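Local coordinates for nitrogenase molybdenum-iron protein alpha chain (Clostridium pasteurianum, PDB 4WES) that forms, with the beta chain, the molybdenum-iron component of nitrogenase, which reduces dinitrogen to ammonium at an iron-sulfur-molybdenum cofactor, at residues Tyr55-Lys67 with Ser80-Glu94. Residues are numbered along the deposited sequence; the frame is centred on the assembly and turned at random.
Sequences YAGCKGVVMGPIK and SFYTWGGRRFKSKPE. With ICS (iron-sulfur-molybdenum cluster with interstitial carbon), chain F; HCA (3-hydroxy-3-carboxy-adipic acid), chain E.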
loop_
_atom_site.group_PDB
_atom_site.type_symbol
_atom_site.label_atom_id
_atom_site.label_comp_id
_atom_site.label_asym_id
_atom_site.label_seq_id
_atom_site.Cartn_x
_atom_site.Cartn_y
_atom_site.Cartn_z
ATOM N N TYR A 55 -5.742 -38.585 -0.647
ATOM C CA TYR A 55 -4.450 -37.963 -0.786
ATOM C C TYR A 55 -4.307 -36.806 0.195
ATOM O O TYR A 55 -3.281 -36.645 0.858
ATOM C CB TYR A 55 -4.220 -37.491 -2.229
ATOM C CG TYR A 55 -3.162 -36.440 -2.363
ATOM C CD1 TYR A 55 -3.479 -35.098 -2.328
ATOM C CD2 TYR A 55 -1.813 -36.781 -2.487
ATOM C CE1 TYR A 55 -2.529 -34.131 -2.420
ATOM C CE2 TYR A 55 -0.849 -35.811 -2.573
ATOM C CZ TYR A 55 -1.177 -34.474 -2.548
ATOM O OH TYR A 55 -0.210 -33.518 -2.671
ATOM N N ALA A 56 -5.376 -36.010 0.371
ATOM C CA ALA A 56 -5.364 -34.959 1.377
ATOM C C ALA A 56 -5.098 -35.550 2.749
ATOM O O ALA A 56 -4.261 -35.065 3.502
ATOM C CB ALA A 56 -6.692 -34.199 1.343
ATOM N N GLY A 57 -5.824 -36.627 3.099
ATOM C CA GLY A 57 -5.668 -37.216 4.417
ATOM C C GLY A 57 -4.288 -37.789 4.683
ATOM O O GLY A 57 -3.794 -37.782 5.817
ATOM N N CYS A 58 -3.642 -38.285 3.649
ATOM C CA CYS A 58 -2.308 -38.916 3.787
ATOM C C CYS A 58 -1.175 -37.896 3.670
ATOM O O CYS A 58 -0.403 -37.697 4.618
ATOM C CB CYS A 58 -2.184 -39.981 2.701
ATOM S SG CYS A 58 -0.651 -40.953 2.838
ATOM N N LYS A 59 -1.072 -37.215 2.530
ATOM C CA LYS A 59 -0.006 -36.252 2.303
ATOM C C LYS A 59 -0.283 -34.925 2.990
ATOM O O LYS A 59 0.563 -34.363 3.676
ATOM C CB LYS A 59 0.219 -36.057 0.800
ATOM C CG LYS A 59 1.478 -35.296 0.393
ATOM C CD LYS A 59 1.407 -33.792 0.452
ATOM C CE LYS A 59 2.683 -33.210 -0.108
ATOM N NZ LYS A 59 2.726 -31.722 -0.102
ATOM N N GLY A 60 -1.475 -34.381 2.738
ATOM C CA GLY A 60 -1.765 -33.057 3.246
ATOM C C GLY A 60 -1.898 -32.982 4.750
ATOM O O GLY A 60 -1.633 -31.923 5.332
ATOM N N VAL A 61 -2.315 -34.082 5.370
ATOM C CA VAL A 61 -2.682 -34.107 6.775
ATOM C C VAL A 61 -1.637 -34.840 7.617
ATOM O O VAL A 61 -0.904 -34.217 8.386
ATOM C CB VAL A 61 -4.121 -34.654 6.984
ATOM C CG1 VAL A 61 -4.422 -34.845 8.458
ATOM C CG2 VAL A 61 -5.121 -33.707 6.315
ATOM N N VAL A 62 -1.517 -36.159 7.493
ATOM C CA VAL A 62 -0.650 -36.882 8.420
ATOM C C VAL A 62 0.831 -36.709 8.132
ATOM O O VAL A 62 1.643 -36.491 9.050
ATOM C CB VAL A 62 -1.047 -38.378 8.494
ATOM C CG1 VAL A 62 -0.049 -39.161 9.360
ATOM C CG2 VAL A 62 -2.459 -38.516 9.046
ATOM N N MET A 63 1.244 -36.795 6.878
ATOM C CA MET A 63 2.673 -36.879 6.556
ATOM C C MET A 63 3.353 -35.524 6.345
ATOM O O MET A 63 4.495 -35.332 6.786
ATOM C CB MET A 63 2.900 -37.743 5.334
ATOM C CG MET A 63 2.545 -39.191 5.573
ATOM S SD MET A 63 3.474 -39.979 6.904
ATOM C CE MET A 63 5.146 -39.726 6.320
ATOM N N GLY A 64 2.676 -34.590 5.670
ATOM C CA GLY A 64 3.229 -33.292 5.367
ATOM C C GLY A 64 3.954 -32.582 6.505
ATOM O O GLY A 64 4.962 -31.941 6.250
ATOM N N PRO A 65 3.414 -32.642 7.725
ATOM C CA PRO A 65 4.085 -31.927 8.805
ATOM C C PRO A 65 5.490 -32.379 9.166
ATOM O O PRO A 65 6.169 -31.673 9.890
ATOM C CB PRO A 65 3.135 -32.083 9.981
ATOM C CG PRO A 65 1.785 -32.269 9.324
ATOM C CD PRO A 65 2.092 -33.115 8.143
ATOM N N ILE A 66 5.900 -33.574 8.751
ATOM C CA ILE A 66 7.274 -34.033 9.059
ATOM C C ILE A 66 8.237 -33.169 8.252
ATOM O O ILE A 66 8.328 -33.277 7.032
ATOM C CB ILE A 66 7.464 -35.529 8.781
ATOM C CG1 ILE A 66 6.466 -36.361 9.573
ATOM C CG2 ILE A 66 8.914 -35.926 9.135
ATOM C CD1 ILE A 66 6.531 -37.851 9.305
ATOM N N LYS A 67 8.968 -32.289 8.939
ATOM C CA LYS A 67 9.550 -31.116 8.310
ATOM C C LYS A 67 10.869 -31.345 7.618
ATOM O O LYS A 67 11.298 -30.510 6.834
ATOM C CB LYS A 67 9.704 -30.017 9.364
ATOM C CG LYS A 67 10.721 -30.359 10.452
ATOM C CD LYS A 67 10.592 -29.512 11.690
ATOM C CE LYS A 67 11.444 -30.058 12.800
ATOM N NZ LYS A 67 11.338 -29.239 14.026
ATOM N N SER A 80 -0.295 -31.099 -5.727
ATOM C CA SER A 80 0.822 -30.462 -5.013
ATOM C C SER A 80 0.484 -29.022 -4.600
ATOM O O SER A 80 0.595 -28.666 -3.433
ATOM C CB SER A 80 2.040 -30.488 -5.939
ATOM O OG SER A 80 3.174 -29.911 -5.296
ATOM N N PHE A 81 0.079 -28.193 -5.567
ATOM C CA PHE A 81 -0.211 -26.776 -5.323
ATOM C C PHE A 81 -1.196 -26.588 -4.181
ATOM O O PHE A 81 -1.028 -25.676 -3.365
ATOM C CB PHE A 81 -0.783 -26.147 -6.599
ATOM C CG PHE A 81 -1.101 -24.694 -6.456
ATOM C CD1 PHE A 81 -0.157 -23.710 -6.692
ATOM C CD2 PHE A 81 -2.371 -24.294 -6.077
ATOM C CE1 PHE A 81 -0.442 -22.361 -6.563
ATOM C CE2 PHE A 81 -2.661 -22.965 -5.935
ATOM C CZ PHE A 81 -1.721 -21.995 -6.175
ATOM N N TYR A 82 -2.213 -27.434 -4.086
ATOM C CA TYR A 82 -3.250 -27.268 -3.079
ATOM C C TYR A 82 -2.829 -27.759 -1.685
ATOM O O TYR A 82 -3.602 -27.604 -0.733
ATOM C CB TYR A 82 -4.564 -27.893 -3.568
ATOM C CG TYR A 82 -5.087 -27.147 -4.760
ATOM C CD1 TYR A 82 -5.444 -25.809 -4.663
ATOM C CD2 TYR A 82 -5.235 -27.765 -5.995
ATOM C CE1 TYR A 82 -5.894 -25.087 -5.764
ATOM C CE2 TYR A 82 -5.669 -27.040 -7.097
ATOM C CZ TYR A 82 -6.014 -25.717 -6.977
ATOM O OH TYR A 82 -6.481 -24.973 -8.048
ATOM N N THR A 83 -1.573 -28.224 -1.558
ATOM C CA THR A 83 -0.983 -28.537 -0.262
ATOM C C THR A 83 0.112 -27.549 0.105
ATOM O O THR A 83 0.859 -27.767 1.073
ATOM C CB THR A 83 -0.495 -29.981 -0.174
ATOM O OG1 THR A 83 0.586 -30.215 -1.098
ATOM C CG2 THR A 83 -1.635 -30.952 -0.419
ATOM N N TRP A 84 0.199 -26.431 -0.596
ATOM C CA TRP A 84 1.216 -25.415 -0.374
ATOM C C TRP A 84 0.773 -24.387 0.675
ATOM O O TRP A 84 0.361 -23.259 0.367
ATOM C CB TRP A 84 1.609 -24.764 -1.706
ATOM C CG TRP A 84 2.880 -24.006 -1.749
ATOM C CD1 TRP A 84 3.809 -23.848 -0.764
ATOM C CD2 TRP A 84 3.372 -23.280 -2.871
ATOM N NE1 TRP A 84 4.869 -23.083 -1.200
ATOM C CE2 TRP A 84 4.587 -22.693 -2.487
ATOM C CE3 TRP A 84 2.865 -23.015 -4.136
ATOM C CZ2 TRP A 84 5.319 -21.883 -3.346
ATOM C CZ3 TRP A 84 3.601 -22.225 -5.004
ATOM C CH2 TRP A 84 4.814 -21.669 -4.598
ATOM N N GLY A 85 0.872 -24.772 1.934
ATOM C CA GLY A 85 0.682 -23.839 3.032
ATOM C C GLY A 85 -0.731 -23.574 3.505
ATOM O O GLY A 85 -0.902 -22.861 4.482
ATOM N N GLY A 86 -1.730 -24.163 2.851
ATOM C CA GLY A 86 -3.097 -23.911 3.268
ATOM C C GLY A 86 -3.459 -24.536 4.592
ATOM O O GLY A 86 -4.347 -24.059 5.289
ATOM N N ARG A 87 -2.802 -25.641 4.943
ATOM C CA ARG A 87 -2.973 -26.285 6.248
ATOM C C ARG A 87 -1.783 -25.847 7.105
ATOM O O ARG A 87 -0.625 -26.059 6.746
ATOM C CB ARG A 87 -3.069 -27.785 6.130
ATOM C CG ARG A 87 -3.238 -28.471 7.473
ATOM C CD ARG A 87 -3.740 -29.866 7.325
ATOM N NE ARG A 87 -3.750 -30.629 8.566
ATOM C CZ ARG A 87 -2.744 -31.388 9.004
ATOM N NH1 ARG A 87 -2.891 -32.109 10.091
ATOM N NH2 ARG A 87 -1.580 -31.428 8.350
ATOM N N ARG A 88 -2.104 -25.214 8.241
ATOM C CA ARG A 88 -1.178 -24.397 8.986
ATOM C C ARG A 88 -0.382 -25.140 10.065
ATOM O O ARG A 88 -0.193 -24.615 11.166
ATOM C CB ARG A 88 -1.931 -23.215 9.575
ATOM C CG ARG A 88 -2.548 -22.296 8.524
ATOM C CD ARG A 88 -3.405 -21.219 9.142
ATOM N NE ARG A 88 -2.621 -20.414 10.068
ATOM C CZ ARG A 88 -2.695 -20.393 11.403
ATOM N NH1 ARG A 88 -1.778 -19.733 12.107
ATOM N NH2 ARG A 88 -3.649 -21.029 12.055
ATOM N N PHE A 89 0.163 -26.311 9.725
ATOM C CA PHE A 89 1.121 -26.922 10.635
ATOM C C PHE A 89 2.373 -26.052 10.678
ATOM O O PHE A 89 2.952 -25.713 9.656
ATOM C CB PHE A 89 1.461 -28.363 10.229
ATOM C CG PHE A 89 1.736 -28.608 8.763
ATOM C CD1 PHE A 89 3.001 -28.489 8.239
ATOM C CD2 PHE A 89 0.710 -28.992 7.941
ATOM C CE1 PHE A 89 3.246 -28.748 6.894
ATOM C CE2 PHE A 89 0.927 -29.279 6.626
ATOM C CZ PHE A 89 2.182 -29.150 6.083
ATOM N N LYS A 90 2.810 -25.687 11.877
ATOM C CA LYS A 90 3.994 -24.841 12.016
ATOM C C LYS A 90 5.236 -25.691 12.280
ATOM O O LYS A 90 5.176 -26.703 12.980
ATOM C CB LYS A 90 3.801 -23.783 13.099
ATOM C CG LYS A 90 2.758 -22.710 12.776
ATOM C CD LYS A 90 2.800 -21.581 13.812
ATOM C CE LYS A 90 1.850 -20.451 13.458
ATOM N NZ LYS A 90 1.896 -19.368 14.441
ATOM N N SER A 91 6.347 -25.249 11.719
ATOM C CA SER A 91 7.633 -25.957 11.823
ATOM C C SER A 91 8.754 -24.982 12.042
ATOM O O SER A 91 8.731 -23.851 11.545
ATOM C CB SER A 91 7.938 -26.737 10.541
ATOM O OG SER A 91 6.909 -27.667 10.263
ATOM N N LYS A 92 9.778 -25.427 12.767
ATOM C CA LYS A 92 10.983 -24.648 12.879
ATOM C C LYS A 92 12.192 -25.591 12.763
ATOM O O LYS A 92 12.076 -26.782 13.049
ATOM C CB LYS A 92 11.014 -23.854 14.159
ATOM C CG LYS A 92 10.998 -24.669 15.368
ATOM C CD LYS A 92 10.745 -23.816 16.656
ATOM C CE LYS A 92 10.633 -24.692 17.885
ATOM N NZ LYS A 92 11.891 -25.467 18.111
ATOM N N PRO A 93 13.346 -25.078 12.339
ATOM C CA PRO A 93 14.517 -25.938 12.279
ATOM C C PRO A 93 14.809 -26.570 13.643
ATOM O O PRO A 93 14.867 -25.873 14.649
ATOM C CB PRO A 93 15.622 -24.979 11.897
ATOM C CG PRO A 93 14.973 -23.817 11.330
ATOM C CD PRO A 93 13.626 -23.708 11.925
ATOM N N GLU A 94 14.998 -27.880 13.663
ATOM C CA GLU A 94 15.215 -28.558 14.934
ATOM C C GLU A 94 16.525 -28.059 15.548
ATOM O O GLU A 94 17.532 -27.967 14.859
ATOM C CB GLU A 94 15.258 -30.072 14.771
ATOM C CG GLU A 94 15.147 -30.855 16.079
ATOM C CD GLU A 94 13.779 -30.800 16.754
ATOM O OE1 GLU A 94 12.790 -30.376 16.125
ATOM O OE2 GLU A 94 13.687 -31.248 17.937
HETATM FE FE1 ICS F . -7.650 -35.020 13.098
HETATM MO MO1 ICS F . -9.010 -29.889 8.601
HETATM FE FE2 ICS F . -8.046 -34.438 10.534
HETATM FE FE3 ICS F . -6.727 -32.720 12.101
HETATM FE FE4 ICS F . -9.329 -33.127 12.453
HETATM FE FE5 ICS F . -9.856 -31.241 10.770
HETATM FE FE6 ICS F . -8.528 -32.514 8.888
HETATM FE FE7 ICS F . -7.282 -30.833 10.416
HETATM C CX ICS F . -8.324 -32.498 10.902
HETATM S S1A ICS F . -9.596 -35.344 11.907
HETATM S S1B ICS F . -10.564 -31.635 8.664
HETATM S S2A ICS F . -6.041 -34.829 11.527
HETATM S S2B ICS F . -8.189 -34.595 8.319
HETATM S S3A ICS F . -11.130 -31.813 12.542
HETATM S S3B ICS F . -6.988 -31.066 8.203
HETATM S S4A ICS F . -7.752 -32.946 14.110
HETATM S S4B ICS F . -8.800 -29.268 10.849
HETATM S S5A ICS F . -5.480 -30.914 11.680
HETATM C C1 HCA E . -8.226 -30.950 4.126
HETATM C C2 HCA E . -7.500 -29.784 4.803
HETATM C C3 HCA E . -8.398 -28.918 5.682
HETATM C C4 HCA E . -9.231 -27.915 4.861
HETATM C C5 HCA E . -9.884 -26.919 5.835
HETATM C C6 HCA E . -11.082 -26.136 5.389
HETATM C C7 HCA E . -7.521 -28.116 6.647
HETATM O O1 HCA E . -9.275 -31.383 4.621
HETATM O O2 HCA E . -7.714 -31.448 3.109
HETATM O O3 HCA E . -11.164 -24.922 5.750
HETATM O O4 HCA E . -11.961 -26.700 4.700
HETATM O O5 HCA E . -7.803 -28.179 7.864
HETATM O O6 HCA E . -6.621 -27.403 6.182
HETATM O O7 HCA E . -9.298 -29.728 6.424
HETATM O O HOH W 1 3.428 -31.565 -3.125
HETATM O O HOH W 2 2.344 -30.293 2.277
HETATM O O HOH W 3 4.984 -29.516 11.258
#
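The ring of Phe89 carries Pro65 on one face. Pro65 CG lies 3.9 Å from the Phe89 ring centroid and 21° off the ring normal, a CH-pi contact. Water 2 sits at the edge of the ring, in its plane. The guanidinium of Arg87 has Val61 CA over one face. At its edge are Pro65 CG and sulfur S5A of the iron-sulfur-molybdenum cluster, with Arg87 NH1 3.3 Å from S5A. The Arg87 chain runs extended from CG to NE, with CG anti to the backbone N (chi1 180°), and this carries the guanidinium to the backbone carbonyls of Gly60 and Val61. Arg87 NH2 gives two weak hydrogen bonds, to Gly60 O and to Val61 O, the latter at 2.9 Å. Val61 CG1 touches both Arg87 NH1 and cluster sulfur S2A.

At one end of the contact, Lys59 bends at chi2 (-82°) and turns its amine to Thr83. Lys59 NZ donates to Thr83 OG1 (2.8 Å) and to waters 1 and 2. Thr83 OG1 in turn donates a hydrogen bond to Ser80 O, which also accepts from Thr83 N. Thr83 CG2 lies 3.7 Å from Tyr55 OH, which is hydrogen-bonded to Cys79 O and Thr73. At the opposite end, Lys67 reaches out extended along Ser91. Lys67 NZ meets Lys92 O at 2.7 Å, nearly along the carbonyl axis, and forms salt bridges with Glu94 OE1 and Asp243. Water 3 donates to both Pro65 O and Ser91 OG, and Ser91 OG also bonds to Asn102.

The two segments contribute to the cofactor sites of the molybdenum-iron protein. Tyr55 touches the Fe(8)-S(7) cluster, while Ala56 and Arg87 line the homocitrate pocket. Val61 and Arg87 form part of the pocket of the iron-sulfur-molybdenum cluster, the nitrogenase cofactor site.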